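Local coordinates for salt-tolerant glutaminase (PDB 3AGD) that catalyses the hydrolysis of L-glutamine to L-glutamate and ammonium, staying active at high salt, and assembles from identical subunits, at the interface of chains A and B. Sequence-based numbering; all coordinates share one arbitrary frame. Chains: chain A/B, Salt-tolerant glutaminase.

Contact 1: the interface of chains A and B. Residues chain A 231, 234-235, 238, 306-307; chain B 250, 306-307.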
loop_
_atom_site.group_PDB
_atom_site.type_symbol
_atom_site.label_atom_id
_atom_site.label_comp_id
_atom_site.label_asym_id
_atom_site.label_seq_id
_atom_site.Cartn_x
_atom_site.Cartn_y
_atom_site.Cartn_z
ATOM N N ARG A 231 -5.187 -5.168 8.792
ATOM C CA ARG A 231 -4.757 -3.863 8.297
ATOM C C ARG A 231 -4.076 -3.027 9.375
ATOM O O ARG A 231 -3.093 -2.334 9.108
ATOM C CB ARG A 231 -5.954 -3.085 7.742
ATOM C CG ARG A 231 -6.260 -3.328 6.270
ATOM C CD ARG A 231 -7.462 -2.490 5.849
ATOM N NE ARG A 231 -7.591 -1.315 6.707
ATOM C CZ ARG A 231 -8.693 -0.989 7.376
ATOM N NH1 ARG A 231 -9.780 -1.745 7.284
ATOM N NH2 ARG A 231 -8.698 0.075 8.168
ATOM N N VAL A 234 -0.500 -4.591 10.046
ATOM C CA VAL A 234 0.493 -4.272 9.039
ATOM C C VAL A 234 0.818 -2.778 9.052
ATOM O O VAL A 234 1.946 -2.395 8.756
ATOM C CB VAL A 234 0.030 -4.730 7.649
ATOM C CG1 VAL A 234 1.123 -4.470 6.625
ATOM C CG2 VAL A 234 -0.309 -6.227 7.695
ATOM N N SER A 235 -0.153 -1.937 9.408
ATOM C CA SER A 235 0.099 -0.495 9.478
ATOM C C SER A 235 1.132 -0.219 10.567
ATOM O O SER A 235 2.097 0.511 10.354
ATOM C CB SER A 235 -1.187 0.288 9.800
ATOM O OG SER A 235 -2.074 0.328 8.693
ATOM N N THR A 238 4.559 -1.289 9.583
ATOM C CA THR A 238 5.105 -0.328 8.641
ATOM C C THR A 238 5.731 0.861 9.363
ATOM O O THR A 238 6.891 1.198 9.130
ATOM C CB THR A 238 3.999 0.179 7.686
ATOM O OG1 THR A 238 3.425 -0.934 6.991
ATOM C CG2 THR A 238 4.570 1.161 6.668
ATOM N N LEU A 306 5.147 -1.292 -1.060
ATOM C CA LEU A 306 3.813 -1.002 -0.559
ATOM C C LEU A 306 3.084 0.046 -1.399
ATOM O O LEU A 306 1.858 0.090 -1.409
ATOM C CB LEU A 306 3.912 -0.508 0.888
ATOM C CG LEU A 306 2.601 -0.278 1.636
ATOM C CD1 LEU A 306 1.888 -1.611 1.834
ATOM C CD2 LEU A 306 2.886 0.373 2.981
ATOM N N MET A 307 3.839 0.880 -2.108
ATOM C CA MET A 307 3.255 1.950 -2.909
ATOM C C MET A 307 2.944 1.661 -4.378
ATOM O O MET A 307 2.546 2.572 -5.107
ATOM C CB MET A 307 4.154 3.192 -2.846
ATOM C CG MET A 307 4.438 3.706 -1.445
ATOM S SD MET A 307 2.945 4.167 -0.562
ATOM C CE MET A 307 3.456 3.937 1.119
ATOM N N LEU B 250 -1.859 6.946 8.918
ATOM C CA LEU B 250 -1.706 5.711 8.150
ATOM C C LEU B 250 -2.620 4.624 8.704
ATOM O O LEU B 250 -3.363 3.976 7.963
ATOM C CB LEU B 250 -0.260 5.215 8.181
ATOM C CG LEU B 250 -0.035 3.835 7.540
ATOM C CD1 LEU B 250 -0.554 3.826 6.103
ATOM C CD2 LEU B 250 1.449 3.491 7.577
ATOM N N LEU B 306 -4.285 1.962 2.338
ATOM C CA LEU B 306 -3.014 1.631 1.724
ATOM C C LEU B 306 -2.709 0.153 1.943
ATOM O O LEU B 306 -2.052 -0.479 1.118
ATOM C CB LEU B 306 -1.906 2.486 2.349
ATOM C CG LEU B 306 -0.476 2.347 1.819
ATOM C CD1 LEU B 306 -0.421 2.679 0.332
ATOM C CD2 LEU B 306 0.436 3.283 2.606
ATOM N N MET B 307 -3.209 -0.393 3.050
ATOM C CA MET B 307 -2.964 -1.787 3.412
ATOM C C MET B 307 -3.903 -2.832 2.830
ATOM O O MET B 307 -3.617 -4.021 2.940
ATOM C CB MET B 307 -2.984 -1.957 4.934
ATOM C CG MET B 307 -2.003 -1.095 5.701
ATOM S SD MET B 307 -0.302 -1.310 5.193
ATOM C CE MET B 307 0.245 0.370 5.214
#

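Contact 2: the interface of chains A and B. Residues chain A 3, 5, 49, 51; chain B 341, 344-345.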
loop_
_atom_site.group_PDB
_atom_site.type_symbol
_atom_site.label_atom_id
_atom_site.label_comp_id
_atom_site.label_asym_id
_atom_site.label_seq_id
_atom_site.Cartn_x
_atom_site.Cartn_y
_atom_site.Cartn_z
ATOM N N HIS A 3 9.798 -24.051 -10.919
ATOM C CA HIS A 3 9.448 -22.649 -10.731
ATOM C C HIS A 3 10.735 -21.846 -10.577
ATOM O O HIS A 3 11.607 -22.208 -9.795
ATOM C CB HIS A 3 8.579 -22.502 -9.486
ATOM C CG HIS A 3 7.729 -21.272 -9.486
ATOM N ND1 HIS A 3 8.260 -20.002 -9.461
ATOM C CD2 HIS A 3 6.385 -21.121 -9.531
ATOM C CE1 HIS A 3 7.277 -19.118 -9.491
ATOM N NE2 HIS A 3 6.130 -19.772 -9.533
ATOM N N ILE A 5 11.247 -18.824 -9.205
ATOM C CA ILE A 5 11.397 -18.083 -7.954
ATOM C C ILE A 5 12.253 -18.797 -6.905
ATOM O O ILE A 5 13.063 -18.164 -6.233
ATOM C CB ILE A 5 10.018 -17.693 -7.365
ATOM C CG1 ILE A 5 9.365 -16.652 -8.281
ATOM C CG2 ILE A 5 10.181 -17.101 -5.959
ATOM C CD1 ILE A 5 8.021 -16.171 -7.815
ATOM N N ARG A 49 1.332 -20.866 -2.623
ATOM C CA ARG A 49 2.640 -21.420 -2.922
ATOM C C ARG A 49 3.644 -21.006 -1.862
ATOM O O ARG A 49 3.492 -19.973 -1.209
ATOM C CB ARG A 49 3.120 -20.950 -4.299
ATOM C CG ARG A 49 2.182 -21.323 -5.432
ATOM C CD ARG A 49 1.851 -22.811 -5.412
ATOM N NE ARG A 49 0.773 -23.136 -6.342
ATOM C CZ ARG A 49 0.927 -23.283 -7.654
ATOM N NH1 ARG A 49 2.126 -23.143 -8.206
ATOM N NH2 ARG A 49 -0.126 -23.549 -8.415
ATOM N N HIS A 51 7.673 -20.719 -1.887
ATOM C CA HIS A 51 8.965 -20.799 -2.554
ATOM C C HIS A 51 10.049 -20.537 -1.514
ATOM O O HIS A 51 10.025 -19.505 -0.844
ATOM C CB HIS A 51 9.052 -19.747 -3.668
ATOM C CG HIS A 51 7.866 -19.731 -4.586
ATOM N ND1 HIS A 51 7.427 -20.853 -5.256
ATOM C CD2 HIS A 51 7.032 -18.727 -4.949
ATOM C CE1 HIS A 51 6.374 -20.541 -5.991
ATOM N NE2 HIS A 51 6.114 -19.257 -5.824
ATOM N N GLU B 341 4.197 -14.017 -11.003
ATOM C CA GLU B 341 4.372 -15.157 -10.110
ATOM C C GLU B 341 3.239 -16.146 -10.349
ATOM O O GLU B 341 3.464 -17.358 -10.432
ATOM C CB GLU B 341 4.366 -14.691 -8.648
ATOM C CG GLU B 341 4.689 -15.762 -7.600
ATOM C CD GLU B 341 3.555 -16.743 -7.364
ATOM O OE1 GLU B 341 2.382 -16.305 -7.336
ATOM O OE2 GLU B 341 3.833 -17.952 -7.182
ATOM N N LEU B 344 3.631 -18.081 -13.558
ATOM C CA LEU B 344 4.615 -19.151 -13.436
ATOM C C LEU B 344 3.999 -20.369 -12.753
ATOM O O LEU B 344 4.296 -21.507 -13.114
ATOM C CB LEU B 344 5.837 -18.663 -12.652
ATOM C CG LEU B 344 6.704 -17.648 -13.402
ATOM C CD1 LEU B 344 7.770 -17.071 -12.478
ATOM C CD2 LEU B 344 7.343 -18.331 -14.609
ATOM N N ASP B 345 3.136 -20.125 -11.771
ATOM C CA ASP B 345 2.466 -21.209 -11.055
ATOM C C ASP B 345 1.636 -22.025 -12.040
ATOM O O ASP B 345 1.595 -23.256 -11.961
ATOM C CB ASP B 345 1.536 -20.652 -9.970
ATOM C CG ASP B 345 2.289 -20.072 -8.781
ATOM O OD1 ASP B 345 1.636 -19.452 -7.913
ATOM O OD2 ASP B 345 3.522 -20.240 -8.706
#

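Contact 1: the interface of chains A and B
B:Met307 reaches across the interface and passes slantwise over the side chains of helix 227-240 of chain A. Its CG stands anti to its own carbonyl carbon (chi1 -57°), and bends at chi2 and chi3 bring the sulfur to the helix and turn CE toward A:Leu306. Along that path CB meets the aliphatic CG of A:Arg231 at 3.8 Å, CG passes the hydroxyl OG of A:Ser235, and SD lies beside the CG1 methyl of A:Val234. A flexible, unbranched methionine suits this place because it can follow a helix surface one turn after another. The hydroxyls there are turned to their own helix: A:Ser235 OG donates to A:Arg231 O at 2.9 Å and A:Thr238 OG1 to A:Val234 O at 2.7 Å. Small polar residues can thus sit beside apolar carbons with their hydroxyl hydrogens engaged.

Further on, the terminal methyl CE of B:Met307 meets CD2 of A:Leu306 at 3.5 Å, the two side chains crossing at about a right angle. The exchanged pair, A:Met307 CE on B:Leu306 CD2, is similarly tight at 3.4 Å. Between these pairs the leucines meet each other, CD2 to CD2 at 3.8 Å. B:Leu250 adds its CD2 against the CG2 methyl of A:Thr238, again nearly perpendicular. This largely apolar patch of a two-fold interface helps hold two subunits of the homotetrameric enzyme together.

Contact 2: the interface of chains A and B
The imidazole of A:His3 touches chain B with its NE2 end while one of its faces is covered from within chain A by A:His51, whose CE1 sits 3.5 Å above the plane of the A:His3 ring, over its centre. B:Leu344 packs CB under the other face, near the CE1-NE2 rim. At the edge of A:His3, in plane, the backbone N of A:Ile5 donates to ND1, which helps fix the turn of the ring and is consistent with the proton being on NE2. The A:His51 ring carries A:Ile5 on one face, toward the rim, and has the carboxylate of B:Glu341 and B:Asp345 OD2 at its edge. The guanidinium of A:Arg49 lies stacked on the carboxylate of B:Asp345, the two planes 29° apart, with OD1 over its face toward the rim and the backbone O of B:Asp345 in plane at its edge.

Both histidines donate to acids of helix 337-348. A:His51 NE2 gives a nearly straight bond of 3.0 Å to B:Glu341 OE2, in its own ring plane but on the anti side of that oxygen and 26° out of the carboxylate plane. A:His3 NE2 reaches B:Asp345 OD2 at 2.8 Å, more bent, with the oxygen tilted out of the ring plane. That same oxygen forms a salt bridge with A:Arg49 NH1 at 3.3 Å; the arginine's charge, aided by the imidazole N-H, would probably favour a charged aspartate. Glutamate, one carbon longer, suits the neighbouring turn: with CG anti to its backbone N (chi1 -174°) and a bend at chi2, it brings its carboxylate to A:His51. Its methylene CG also packs on A:Ile5 CD1, at 3.4 Å. Branched, greasy B:Leu344 puts CB 3.5 Å from A:His3 CE1.

The centres of the C-alpha atoms of contact 1 and contact 2 lie about 24 Å apart on one two-fold interface, and the two share no residue. Contact 1 draws on helix 227-240, helix 249-252 and the loop at 306-307, and both chains supply that loop. Contact 2 instead joins the N-terminal segment, strand 50-54 and the residue just before it in one chain to helix 337-348 of the other. One is mainly apolar, the other rich in charged and polar partners. Because each has a twin with the chains exchanged, the pair is fastened at several separated points, which should limit rocking of one subunit against the other.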